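Carboxypeptidase 1 (Deinococcus radiodurans str. R1, PDB 5GIV) probably acts as a broad-specificity zinc carboxypeptidase that removes amino acids one after another from the C-terminus of peptides. Local coordinates at residues Y158-N161 against G166-A169; E303-R308 against L490-G495; T356-V361 against I424-S429; L405-W410 against G417-Y422. One frame throughout, in Å; residues are numbered along the deposited sequence.

Contact 1. Residues Y158-N161 against G166-A169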
loop_
_atom_site.group_PDB
_atom_site.type_symbol
_atom_site.label_atom_id
_atom_site.label_comp_id
_atom_site.label_asym_id
_atom_site.label_seq_id
_atom_site.Cartn_x
_atom_site.Cartn_y
_atom_site.Cartn_z
ATOM N N TYR A 158 -21.145 -0.043 28.634
ATOM C CA TYR A 158 -19.774 0.308 28.288
ATOM C C TYR A 158 -19.566 0.245 26.780
ATOM O O TYR A 158 -18.976 1.160 26.190
ATOM C CB TYR A 158 -18.780 -0.609 28.995
ATOM C CG TYR A 158 -17.378 -0.509 28.422
ATOM C CD1 TYR A 158 -16.581 0.593 28.689
ATOM C CD2 TYR A 158 -16.859 -1.508 27.605
ATOM C CE1 TYR A 158 -15.308 0.701 28.172
ATOM C CE2 TYR A 158 -15.576 -1.409 27.086
ATOM C CZ TYR A 158 -14.810 -0.297 27.372
ATOM O OH TYR A 158 -13.535 -0.180 26.864
ATOM N N TYR A 159 -20.066 -0.820 26.135
ATOM C CA TYR A 159 -19.872 -0.968 24.694
ATOM C C TYR A 159 -20.755 -0.005 23.901
ATOM O O TYR A 159 -20.314 0.557 22.892
ATOM C CB TYR A 159 -20.113 -2.424 24.275
ATOM C CG TYR A 159 -18.988 -3.309 24.734
ATOM C CD1 TYR A 159 -17.726 -3.208 24.162
ATOM C CD2 TYR A 159 -19.169 -4.217 25.770
ATOM C CE1 TYR A 159 -16.688 -3.983 24.595
ATOM C CE2 TYR A 159 -18.129 -5.002 26.211
ATOM C CZ TYR A 159 -16.891 -4.879 25.622
ATOM O OH TYR A 159 -15.843 -5.661 26.055
ATOM N N ILE A 160 -21.999 0.200 24.327
ATOM C CA ILE A 160 -22.830 1.180 23.635
ATOM C C ILE A 160 -22.160 2.550 23.655
ATOM O O ILE A 160 -22.100 3.242 22.631
ATOM C CB ILE A 160 -24.240 1.217 24.246
ATOM C CG1 ILE A 160 -24.954 -0.107 23.982
ATOM C CG2 ILE A 160 -25.052 2.389 23.675
ATOM C CD1 ILE A 160 -26.333 -0.188 24.589
ATOM N N ASN A 161 -21.603 2.942 24.808
ATOM C CA ASN A 161 -20.952 4.245 24.923
ATOM C C ASN A 161 -19.639 4.290 24.151
ATOM O O ASN A 161 -19.281 5.332 23.587
ATOM C CB ASN A 161 -20.716 4.592 26.394
ATOM C CG ASN A 161 -19.914 5.874 26.570
ATOM O OD1 ASN A 161 -20.447 6.978 26.466
ATOM N ND2 ASN A 161 -18.621 5.729 26.832
ATOM N N GLY A 166 -22.065 8.881 25.111
ATOM C CA GLY A 166 -23.290 9.406 25.663
ATOM C C GLY A 166 -24.508 8.550 25.411
ATOM O O GLY A 166 -25.537 8.758 26.058
ATOM N N MET A 167 -24.432 7.616 24.474
ATOM C CA MET A 167 -25.553 6.740 24.188
ATOM C C MET A 167 -25.651 5.650 25.251
ATOM O O MET A 167 -24.644 5.175 25.780
ATOM C CB MET A 167 -25.404 6.139 22.786
ATOM C CG MET A 167 -26.639 5.417 22.255
ATOM S SD MET A 167 -27.937 6.547 21.687
ATOM C CE MET A 167 -27.027 7.587 20.542
ATOM N N THR A 168 -26.883 5.251 25.559
ATOM C CA THR A 168 -27.147 4.244 26.577
ATOM C C THR A 168 -28.009 3.127 26.004
ATOM O O THR A 168 -28.615 3.259 24.937
ATOM C CB THR A 168 -27.874 4.829 27.783
ATOM O OG1 THR A 168 -29.170 5.267 27.358
ATOM C CG2 THR A 168 -27.103 6.012 28.347
ATOM N N ALA A 169 -28.049 2.013 26.737
ATOM C CA ALA A 169 -28.886 0.896 26.320
ATOM C C ALA A 169 -30.361 1.270 26.360
ATOM O O ALA A 169 -31.132 0.868 25.483
ATOM C CB ALA A 169 -28.610 -0.329 27.192
#

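Contact 2. Residues E303-R308 against L490-G495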
loop_
_atom_site.group_PDB
_atom_site.type_symbol
_atom_site.label_atom_id
_atom_site.label_comp_id
_atom_site.label_asym_id
_atom_site.label_seq_id
_atom_site.Cartn_x
_atom_site.Cartn_y
_atom_site.Cartn_z
ATOM N N GLU A 303 -25.546 7.663 0.428
ATOM C CA GLU A 303 -25.977 6.453 -0.263
ATOM C C GLU A 303 -27.488 6.449 -0.475
ATOM O O GLU A 303 -27.958 6.308 -1.608
ATOM C CB GLU A 303 -25.551 5.200 0.518
ATOM C CG GLU A 303 -26.096 3.888 -0.052
ATOM C CD GLU A 303 -26.159 2.734 0.962
ATOM O OE1 GLU A 303 -26.606 1.633 0.581
ATOM O OE2 GLU A 303 -25.764 2.913 2.136
ATOM N N ASN A 304 -28.261 6.623 0.602
ATOM C CA ASN A 304 -29.723 6.476 0.546
ATOM C C ASN A 304 -30.413 7.791 0.195
ATOM O O ASN A 304 -31.040 7.915 -0.860
ATOM C CB ASN A 304 -30.258 5.952 1.883
ATOM C CG ASN A 304 -29.908 4.494 2.136
ATOM O OD1 ASN A 304 -29.622 3.733 1.208
ATOM N ND2 ASN A 304 -29.957 4.094 3.403
ATOM N N LEU A 305 -30.317 8.776 1.085
ATOM C CA LEU A 305 -31.079 10.005 0.908
ATOM C C LEU A 305 -30.760 10.653 -0.429
ATOM O O LEU A 305 -31.656 11.146 -1.120
ATOM C CB LEU A 305 -30.790 10.962 2.064
ATOM C CG LEU A 305 -31.450 10.510 3.369
ATOM C CD1 LEU A 305 -30.900 11.294 4.520
ATOM C CD2 LEU A 305 -32.949 10.691 3.294
ATOM N N VAL A 306 -29.491 10.650 -0.819
ATOM C CA VAL A 306 -29.098 11.221 -2.098
ATOM C C VAL A 306 -29.135 10.144 -3.174
ATOM O O VAL A 306 -29.886 10.253 -4.152
ATOM C CB VAL A 306 -27.704 11.863 -2.001
ATOM C CG1 VAL A 306 -27.268 12.429 -3.363
ATOM C CG2 VAL A 306 -27.698 12.943 -0.924
ATOM N N GLY A 307 -28.358 9.071 -2.968
ATOM C CA GLY A 307 -28.094 8.127 -4.041
ATOM C C GLY A 307 -29.315 7.387 -4.548
ATOM O O GLY A 307 -29.342 6.949 -5.702
ATOM N N ARG A 308 -30.327 7.209 -3.702
ATOM C CA ARG A 308 -31.527 6.484 -4.100
ATOM C C ARG A 308 -32.712 7.409 -4.338
ATOM O O ARG A 308 -33.847 6.932 -4.476
ATOM C CB ARG A 308 -31.873 5.426 -3.050
ATOM C CG ARG A 308 -30.807 4.344 -2.926
ATOM C CD ARG A 308 -31.158 3.312 -1.867
ATOM N NE ARG A 308 -29.981 2.536 -1.482
ATOM C CZ ARG A 308 -29.576 1.422 -2.087
ATOM N NH1 ARG A 308 -30.266 0.924 -3.109
ATOM N NH2 ARG A 308 -28.484 0.800 -1.656
ATOM N N LEU A 490 -38.444 8.494 10.162
ATOM C CA LEU A 490 -39.692 7.805 9.851
ATOM C C LEU A 490 -40.527 8.600 8.861
ATOM O O LEU A 490 -41.196 8.020 7.999
ATOM C CB LEU A 490 -40.483 7.530 11.127
ATOM C CG LEU A 490 -39.780 6.602 12.124
ATOM C CD1 LEU A 490 -40.633 6.393 13.363
ATOM C CD2 LEU A 490 -39.399 5.257 11.468
ATOM N N LYS A 491 -40.490 9.927 8.954
ATOM C CA LYS A 491 -41.218 10.735 7.985
ATOM C C LYS A 491 -40.672 10.530 6.579
ATOM O O LYS A 491 -41.439 10.407 5.618
ATOM C CB LYS A 491 -41.131 12.214 8.355
ATOM C CG LYS A 491 -41.876 13.083 7.365
ATOM C CD LYS A 491 -41.761 14.565 7.666
ATOM C CE LYS A 491 -42.421 15.354 6.533
ATOM N NZ LYS A 491 -42.152 16.826 6.572
ATOM N N TYR A 492 -39.342 10.462 6.449
ATOM C CA TYR A 492 -38.717 10.288 5.143
ATOM C C TYR A 492 -39.109 8.958 4.509
ATOM O O TYR A 492 -39.464 8.907 3.329
ATOM C CB TYR A 492 -37.193 10.410 5.275
ATOM C CG TYR A 492 -36.413 9.598 4.259
ATOM C CD1 TYR A 492 -36.420 9.947 2.917
ATOM C CD2 TYR A 492 -35.652 8.500 4.649
ATOM C CE1 TYR A 492 -35.716 9.227 1.989
ATOM C CE2 TYR A 492 -34.937 7.765 3.723
ATOM C CZ TYR A 492 -34.975 8.133 2.390
ATOM O OH TYR A 492 -34.283 7.411 1.445
ATOM N N LEU A 493 -39.046 7.869 5.276
ATOM C CA LEU A 493 -39.344 6.553 4.717
ATOM C C LEU A 493 -40.825 6.424 4.379
ATOM O O LEU A 493 -41.191 6.002 3.270
ATOM C CB LEU A 493 -38.915 5.469 5.702
ATOM C CG LEU A 493 -37.414 5.315 5.932
ATOM C CD1 LEU A 493 -37.175 4.316 7.051
ATOM C CD2 LEU A 493 -36.723 4.874 4.650
ATOM N N ARG A 494 -41.695 6.821 5.317
ATOM C CA ARG A 494 -43.131 6.760 5.062
ATOM C C ARG A 494 -43.486 7.543 3.805
ATOM O O ARG A 494 -44.259 7.068 2.963
ATOM C CB ARG A 494 -43.885 7.312 6.269
ATOM C CG ARG A 494 -43.901 6.385 7.469
ATOM C CD ARG A 494 -44.553 7.042 8.680
ATOM N NE ARG A 494 -44.813 6.078 9.748
ATOM C CZ ARG A 494 -44.769 6.366 11.050
ATOM N NH1 ARG A 494 -44.469 7.597 11.460
ATOM N NH2 ARG A 494 -45.026 5.420 11.946
ATOM N N GLY A 495 -42.898 8.726 3.640
ATOM C CA GLY A 495 -43.172 9.511 2.448
ATOM C C GLY A 495 -42.621 8.868 1.189
ATOM O O GLY A 495 -43.301 8.801 0.160
HETATM O O HOH W 1 -33.956 8.526 -1.446
#

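Contact 3. Residues T356-V361 against I424-S429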
loop_
_atom_site.group_PDB
_atom_site.type_symbol
_atom_site.label_atom_id
_atom_site.label_comp_id
_atom_site.label_asym_id
_atom_site.label_seq_id
_atom_site.Cartn_x
_atom_site.Cartn_y
_atom_site.Cartn_z
ATOM N N THR A 356 -36.305 -2.936 5.963
ATOM C CA THR A 356 -36.097 -4.082 6.837
ATOM C C THR A 356 -34.723 -4.102 7.496
ATOM O O THR A 356 -34.491 -4.941 8.372
ATOM C CB THR A 356 -36.313 -5.389 6.062
ATOM O OG1 THR A 356 -35.290 -5.531 5.070
ATOM C CG2 THR A 356 -37.689 -5.385 5.383
ATOM N N TYR A 357 -33.827 -3.179 7.136
ATOM C CA TYR A 357 -32.449 -3.253 7.614
ATOM C C TYR A 357 -32.385 -3.314 9.135
ATOM O O TYR A 357 -31.669 -4.146 9.705
ATOM C CB TYR A 357 -31.637 -2.058 7.105
ATOM C CG TYR A 357 -30.183 -2.109 7.552
ATOM C CD1 TYR A 357 -29.781 -1.565 8.772
ATOM C CD2 TYR A 357 -29.223 -2.729 6.768
ATOM C CE1 TYR A 357 -28.459 -1.622 9.177
ATOM C CE2 TYR A 357 -27.899 -2.793 7.170
ATOM C CZ TYR A 357 -27.527 -2.243 8.372
ATOM O OH TYR A 357 -26.215 -2.308 8.749
ATOM N N ASN A 358 -33.116 -2.434 9.809
ATOM C CA ASN A 358 -32.947 -2.309 11.251
ATOM C C ASN A 358 -33.346 -3.578 11.991
ATOM O O ASN A 358 -32.835 -3.830 13.089
ATOM C CB ASN A 358 -33.738 -1.099 11.747
ATOM C CG ASN A 358 -33.256 0.193 11.110
ATOM O OD1 ASN A 358 -32.061 0.452 11.044
ATOM N ND2 ASN A 358 -34.182 0.995 10.619
ATOM N N LEU A 359 -34.188 -4.416 11.392
ATOM C CA LEU A 359 -34.548 -5.669 12.042
ATOM C C LEU A 359 -33.337 -6.582 12.221
ATOM O O LEU A 359 -33.304 -7.395 13.153
ATOM C CB LEU A 359 -35.643 -6.367 11.235
ATOM C CG LEU A 359 -36.925 -5.546 11.096
ATOM C CD1 LEU A 359 -37.847 -6.153 10.066
ATOM C CD2 LEU A 359 -37.627 -5.459 12.445
ATOM N N HIS A 360 -32.332 -6.468 11.348
ATOM C CA HIS A 360 -31.109 -7.245 11.537
ATOM C C HIS A 360 -30.296 -6.724 12.718
ATOM O O HIS A 360 -29.739 -7.514 13.492
ATOM C CB HIS A 360 -30.262 -7.226 10.261
ATOM C CG HIS A 360 -30.934 -7.833 9.068
ATOM N ND1 HIS A 360 -30.721 -9.138 8.672
ATOM C CD2 HIS A 360 -31.794 -7.303 8.167
ATOM C CE1 HIS A 360 -31.429 -9.385 7.585
ATOM N NE2 HIS A 360 -32.092 -8.292 7.261
ATOM N N VAL A 361 -30.182 -5.398 12.845
ATOM C CA VAL A 361 -29.432 -4.805 13.948
ATOM C C VAL A 361 -30.093 -5.140 15.276
ATOM O O VAL A 361 -29.424 -5.514 16.247
ATOM C CB VAL A 361 -29.303 -3.282 13.747
ATOM C CG1 VAL A 361 -28.689 -2.620 14.964
ATOM C CG2 VAL A 361 -28.474 -2.986 12.511
ATOM N N ILE A 424 -28.330 3.715 14.396
ATOM C CA ILE A 424 -28.176 5.112 14.767
ATOM C C ILE A 424 -27.808 5.941 13.545
ATOM O O ILE A 424 -28.332 7.038 13.344
ATOM C CB ILE A 424 -27.141 5.231 15.905
ATOM C CG1 ILE A 424 -27.627 4.437 17.119
ATOM C CG2 ILE A 424 -26.884 6.687 16.262
ATOM C CD1 ILE A 424 -26.616 4.359 18.235
ATOM N N GLY A 425 -26.909 5.426 12.705
ATOM C CA GLY A 425 -26.563 6.136 11.485
ATOM C C GLY A 425 -27.752 6.305 10.559
ATOM O O GLY A 425 -27.933 7.360 9.949
ATOM N N ASN A 426 -28.580 5.268 10.440
ATOM C CA ASN A 426 -29.771 5.381 9.607
ATOM C C ASN A 426 -30.672 6.508 10.107
ATOM O O ASN A 426 -31.186 7.315 9.317
ATOM C CB ASN A 426 -30.538 4.059 9.591
ATOM C CG ASN A 426 -29.947 3.046 8.637
ATOM O OD1 ASN A 426 -29.334 3.400 7.624
ATOM N ND2 ASN A 426 -30.166 1.767 8.936
ATOM N N VAL A 427 -30.896 6.559 11.423
ATOM C CA VAL A 427 -31.753 7.596 11.988
ATOM C C VAL A 427 -31.160 8.973 11.714
ATOM O O VAL A 427 -31.821 9.860 11.156
ATOM C CB VAL A 427 -31.948 7.356 13.496
ATOM C CG1 VAL A 427 -32.758 8.471 14.114
ATOM C CG2 VAL A 427 -32.608 6.007 13.743
ATOM N N LEU A 428 -29.885 9.157 12.067
ATOM C CA LEU A 428 -29.268 10.472 11.966
ATOM C C LEU A 428 -29.139 10.945 10.524
ATOM O O LEU A 428 -29.119 12.156 10.277
ATOM C CB LEU A 428 -27.901 10.454 12.648
ATOM C CG LEU A 428 -27.914 10.428 14.175
ATOM C CD1 LEU A 428 -26.500 10.392 14.721
ATOM C CD2 LEU A 428 -28.661 11.644 14.720
ATOM N N SER A 429 -29.079 10.024 9.560
ATOM C CA SER A 429 -28.920 10.429 8.164
ATOM C C SER A 429 -30.048 11.359 7.726
ATOM O O SER A 429 -29.800 12.403 7.112
ATOM C CB SER A 429 -28.845 9.198 7.253
ATOM O OG SER A 429 -30.075 8.500 7.197
#

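Contact 4. Residues L405-W410 against G417-Y422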
loop_
_atom_site.group_PDB
_atom_site.type_symbol
_atom_site.label_atom_id
_atom_site.label_comp_id
_atom_site.label_asym_id
_atom_site.label_seq_id
_atom_site.Cartn_x
_atom_site.Cartn_y
_atom_site.Cartn_z
ATOM N N LEU A 405 -22.989 -17.354 11.898
ATOM C CA LEU A 405 -21.651 -17.165 11.341
ATOM C C LEU A 405 -21.589 -16.010 10.344
ATOM O O LEU A 405 -20.506 -15.710 9.825
ATOM C CB LEU A 405 -21.172 -18.451 10.653
ATOM C CG LEU A 405 -20.997 -19.720 11.496
ATOM C CD1 LEU A 405 -20.863 -20.949 10.609
ATOM C CD2 LEU A 405 -19.773 -19.592 12.379
ATOM N N GLN A 406 -22.722 -15.349 10.088
ATOM C CA GLN A 406 -22.825 -14.415 8.965
ATOM C C GLN A 406 -21.873 -13.232 9.108
ATOM O O GLN A 406 -21.113 -12.916 8.181
ATOM C CB GLN A 406 -24.263 -13.920 8.830
ATOM C CG GLN A 406 -24.389 -12.716 7.938
ATOM C CD GLN A 406 -25.798 -12.162 7.878
ATOM O OE1 GLN A 406 -25.984 -10.971 7.652
ATOM N NE2 GLN A 406 -26.797 -13.023 8.054
ATOM N N ASP A 407 -21.922 -12.545 10.243
ATOM C CA ASP A 407 -21.167 -11.315 10.421
ATOM C C ASP A 407 -19.866 -11.569 11.178
ATOM O O ASP A 407 -19.789 -12.440 12.051
ATOM C CB ASP A 407 -22.023 -10.266 11.139
ATOM C CG ASP A 407 -22.906 -9.460 10.162
ATOM O OD1 ASP A 407 -22.399 -9.047 9.092
ATOM O OD2 ASP A 407 -24.107 -9.251 10.459
ATOM N N VAL A 408 -18.832 -10.801 10.817
ATOM C CA VAL A 408 -17.510 -10.991 11.404
ATOM C C VAL A 408 -17.387 -10.398 12.808
ATOM O O VAL A 408 -16.463 -10.768 13.544
ATOM C CB VAL A 408 -16.412 -10.371 10.515
ATOM C CG1 VAL A 408 -16.439 -8.866 10.581
ATOM C CG2 VAL A 408 -15.047 -10.882 10.917
ATOM N N HIS A 409 -18.301 -9.511 13.210
ATOM C CA HIS A 409 -18.052 -8.668 14.379
ATOM C C HIS A 409 -17.688 -9.486 15.618
ATOM O O HIS A 409 -16.645 -9.256 16.238
ATOM C CB HIS A 409 -19.263 -7.767 14.646
ATOM C CG HIS A 409 -19.615 -6.878 13.492
ATOM N ND1 HIS A 409 -19.888 -7.369 12.231
ATOM C CD2 HIS A 409 -19.726 -5.532 13.404
ATOM C CE1 HIS A 409 -20.167 -6.364 11.421
ATOM N NE2 HIS A 409 -20.065 -5.237 12.105
ATOM N N TRP A 410 -18.528 -10.455 15.990
ATOM C CA TRP A 410 -18.283 -11.218 17.213
ATOM C C TRP A 410 -17.089 -12.166 17.107
ATOM O O TRP A 410 -16.682 -12.741 18.124
ATOM C CB TRP A 410 -19.525 -12.026 17.589
ATOM C CG TRP A 410 -20.745 -11.195 17.839
ATOM C CD1 TRP A 410 -20.783 -9.870 18.181
ATOM C CD2 TRP A 410 -22.109 -11.628 17.760
ATOM N NE1 TRP A 410 -22.086 -9.457 18.320
ATOM C CE2 TRP A 410 -22.919 -10.518 18.069
ATOM C CE3 TRP A 410 -22.723 -12.849 17.464
ATOM C CZ2 TRP A 410 -24.312 -10.589 18.083
ATOM C CZ3 TRP A 410 -24.103 -12.919 17.483
ATOM C CH2 TRP A 410 -24.881 -11.797 17.792
ATOM N N GLY A 417 -22.613 -4.308 21.761
ATOM C CA GLY A 417 -22.536 -2.978 21.184
ATOM C C GLY A 417 -21.941 -2.910 19.800
ATOM O O GLY A 417 -21.484 -1.848 19.390
ATOM N N SER A 418 -21.970 -4.013 19.050
ATOM C CA SER A 418 -21.299 -4.094 17.757
ATOM C C SER A 418 -22.106 -3.503 16.615
ATOM O O SER A 418 -21.524 -3.189 15.571
ATOM C CB SER A 418 -20.998 -5.552 17.401
ATOM O OG SER A 418 -20.412 -6.227 18.490
ATOM N N PHE A 419 -23.420 -3.358 16.773
ATOM C CA PHE A 419 -24.295 -3.099 15.637
ATOM C C PHE A 419 -25.215 -1.891 15.768
ATOM O O PHE A 419 -25.695 -1.415 14.732
ATOM C CB PHE A 419 -25.165 -4.333 15.345
ATOM C CG PHE A 419 -24.389 -5.526 14.843
ATOM C CD1 PHE A 419 -24.071 -5.646 13.490
ATOM C CD2 PHE A 419 -23.977 -6.522 15.716
ATOM C CE1 PHE A 419 -23.354 -6.729 13.022
ATOM C CE2 PHE A 419 -23.266 -7.625 15.250
ATOM C CZ PHE A 419 -22.947 -7.721 13.900
ATOM N N GLN A 420 -25.516 -1.397 16.976
ATOM C CA GLN A 420 -26.527 -0.342 17.051
ATOM C C GLN A 420 -26.085 0.922 16.320
ATOM O O GLN A 420 -26.937 1.697 15.881
ATOM C CB GLN A 420 -26.923 -0.034 18.505
ATOM C CG GLN A 420 -25.904 0.699 19.304
ATOM C CD GLN A 420 -24.793 -0.204 19.714
ATOM O OE1 GLN A 420 -24.945 -1.429 19.718
ATOM N NE2 GLN A 420 -23.651 0.380 20.038
ATOM N N GLY A 421 -24.777 1.138 16.168
ATOM C CA GLY A 421 -24.312 2.280 15.397
ATOM C C GLY A 421 -24.854 2.315 13.976
ATOM O O GLY A 421 -25.099 3.394 13.427
ATOM N N TYR A 422 -25.045 1.145 13.356
ATOM C CA TYR A 422 -25.601 1.121 12.008
ATOM C C TYR A 422 -27.002 1.717 11.989
ATOM O O TYR A 422 -27.355 2.475 11.078
ATOM C CB TYR A 422 -25.630 -0.309 11.465
ATOM C CG TYR A 422 -24.270 -0.966 11.360
ATOM C CD1 TYR A 422 -23.332 -0.523 10.434
ATOM C CD2 TYR A 422 -23.940 -2.051 12.158
ATOM C CE1 TYR A 422 -22.099 -1.119 10.319
ATOM C CE2 TYR A 422 -22.705 -2.657 12.056
ATOM C CZ TYR A 422 -21.784 -2.188 11.133
ATOM O OH TYR A 422 -20.544 -2.787 11.026
#

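Contact 1. Residues Y158-N161 against G166-A169
N161 and I160 tie the end of helix 155-163 to the short loop that leads into helix 169-193. This is a tight helix-loop-helix connection in the mostly helical M32 carboxypeptidase fold. The I160 side chain carries the apolar half. From its CB, one branch, CG2, reaches M167. CG2 lies 3.5 Å from the backbone O of M167 and 3.7 Å from CG of the M167 side chain. The other branch runs through CG1 and is fully extended (chi2 178°), which takes its tip CD1 on to A169. There CD1 of I160 sits 3.3 Å from CA and 3.5 Å from CB of A169, a tight fit at the first turn of the next helix. V172 of that helix also touches I160 and M167.

The polar half is one bond. CG of N161 stands anti to its own backbone N (chi1 174°), and this brings OD1 up to the loop. OD1 of N161 accepts the backbone N-H of G166 at 2.8 Å, nearly straight at 173°. Replacing N161 with an alanine here would probably leave the G166 amide without this acceptor and the turn less firmly fixed to the helix. G166 has a positive phi, where a CB would press on the preceding carbonyl O.

Two side chains bind backbone N-H groups where the next helix begins. OD1 of D157 accepts the backbone N of A169. T168, at the N-cap, bonds the backbone N of Q171 through OG1.

Contact 2. Residues E303-R308 against L490-G495
The phenol oxygen OH of Y492 is gripped by three groups. It is hydrogen-bonded to OE2 of E354 and to NZ of K496. A water also donates to OH of Y492, at 3.1 Å. The same water donates to the backbone O of N304, at 3.0 Å. The two segments share no direct hydrogen bond, so this water is the polar bridge between them. OH of Y492 and O of N304 themselves stay 4.0 Å apart.

The apolar contact is a CH-pi interaction. One methyl, CD2 of L305, stands over one face of the Y492 ring. It lies 3.3 Å from the ring centroid and only 9° off the ring normal, so the methyl sits squarely over the middle of the ring. A chi1 of 150°, short of fully anti to the N, projects the Y492 ring from its helix to L305. The water lies in the ring plane, at the edge near OH.

Within residues 303-308, the R308 guanidinium binds back to two side chains of the same segment. Its NH2 forms a salt bridge with OE1 of E303 at 3.0 Å, on the anti side of the carboxylate. Its NE donates to OD1 of N304 at 3.0 Å. The other oxygen of E303, OE2, meets ND1 of the zinc ligand H266 and NH1 of R300. E303 is thus a second-shell residue of the metal site.

The contact joins helix 292-306, which supplies the zinc ligand E296, to the C-terminal helix 487-501. Helix 420-439 packs on L305, and helix 169-193 packs on L490 and L493.

Contact 3. Residues T356-V361 against I424-S429
Helices 357-372 and 420-439 approach here with the CA atoms of N358 and N426 8.5 Å apart, the nearest such pair. The spacing is bridged by side chains alone. The contact belongs to the helical core of the M32 fold, beside the HExxH zinc site.

One hydrogen bond makes the link. ND2 of N426 donates to OD1 of N358 at 3.1 Å, with an N-H...O angle of 158°. The acceptor lies close to the amide plane of N426, but the donor is tilted 26° from the carbonyl plane of N358. The two side chains slide past each other in opposite directions, and their amide planes are turned well away from parallel. With chi1 at -80°, its CG opposite the carbonyl carbon, N426 carries ND2 across to the other helix.

Both ends of the N358 amide have partners beyond N426. OD1 of N358 also bonds OG1 of T423, and ND2 of N358 bonds OH of Y489. These partners fix the rotation of a buried amide.

The Y357 ring borders the same nitrogen. ND2 of N426 comes within 3.4 Å of CD1 of Y357, at an oblique position, with ring and amide planes nearly perpendicular. R349 holds OH of Y357, and R300 adds a cation-pi contact to its ring. The Y357 side chain is about 7 Å from the bound zinc and about 5 Å from that of the zinc ligand E296, so the contact lies close to the metal site.

One turn further along helix 420-439, OG of S429 donates to the backbone O of N426 at 2.7 Å.

Contact 4. Residues L405-W410 against G417-Y422
H409 and Y422 meet through one short, straight hydrogen bond. NE2 of H409 and OH of Y422 are 2.7 Å apart, with an angle of 176°. Each atom lies near the plane of the other's ring, so the rings meet rim to rim. F419 sits over one face of H409. Its CE1 is 3.5 Å above the imidazole plane, over the centre, and the two planes are 35° apart. The chi1 of H409, -58°, turns CG away from the carbonyl carbon and sets the ring with one face under F419 and NE2 at the Y422 hydroxyl.

W410 completes the aromatic cluster. The F419 edge points at the indole face in an offset edge-to-face pair, with CE2 of F419 3.8 Å from NE1 of W410. OG of S418 lies at the indole edge, 3.6 Å from NE1 of W410.

Acidic and basic groups position this shell. OE2 of E368 is hydrogen-bonded to both NE1 of W410 and OG of S418. The D407 side chain crosses F419 obliquely, with OD2 of D407 3.7 Å from CE1 of F419. Its carboxylate forms salt bridges with R364 and R349, which also make cation-pi contacts to F419 and Y422 respectively.

Residues 405-410 fit the end of the GxxQDxHW motif characteristic of M32 carboxypeptidases. With an alanine here instead of H409, the Y422 hydroxyl would probably lose this partner and a gap would probably open beneath F419. The Y422 side chain is about 5 Å from the zinc. The bond to H409 probably restrains the ring of a tyrosine that lies close to the metal.

Contacts 2, 3 and 4 lie near the zinc site formed by H266, H270 and E296. The side chain of Y422 in contact 4 is about 5 Å from the zinc, that of Y357 in contact 3 about 7 Å. The side chain of N304 in contact 2 is about 10 Å from the zinc. Contacts 3 and 4 share helix 420-439, and OH of Y357 lies 3.4 Å from CB of Y422. L305 packs on S429 of contact 3. In contact 1 the side chain of M167 is about 11 Å from that of E296. CE of M167 lies 4.0 Å from CD1 of I424, and I160 packs on Q420 of contact 4. The centres of contacts 1 and 2 are 27 Å apart.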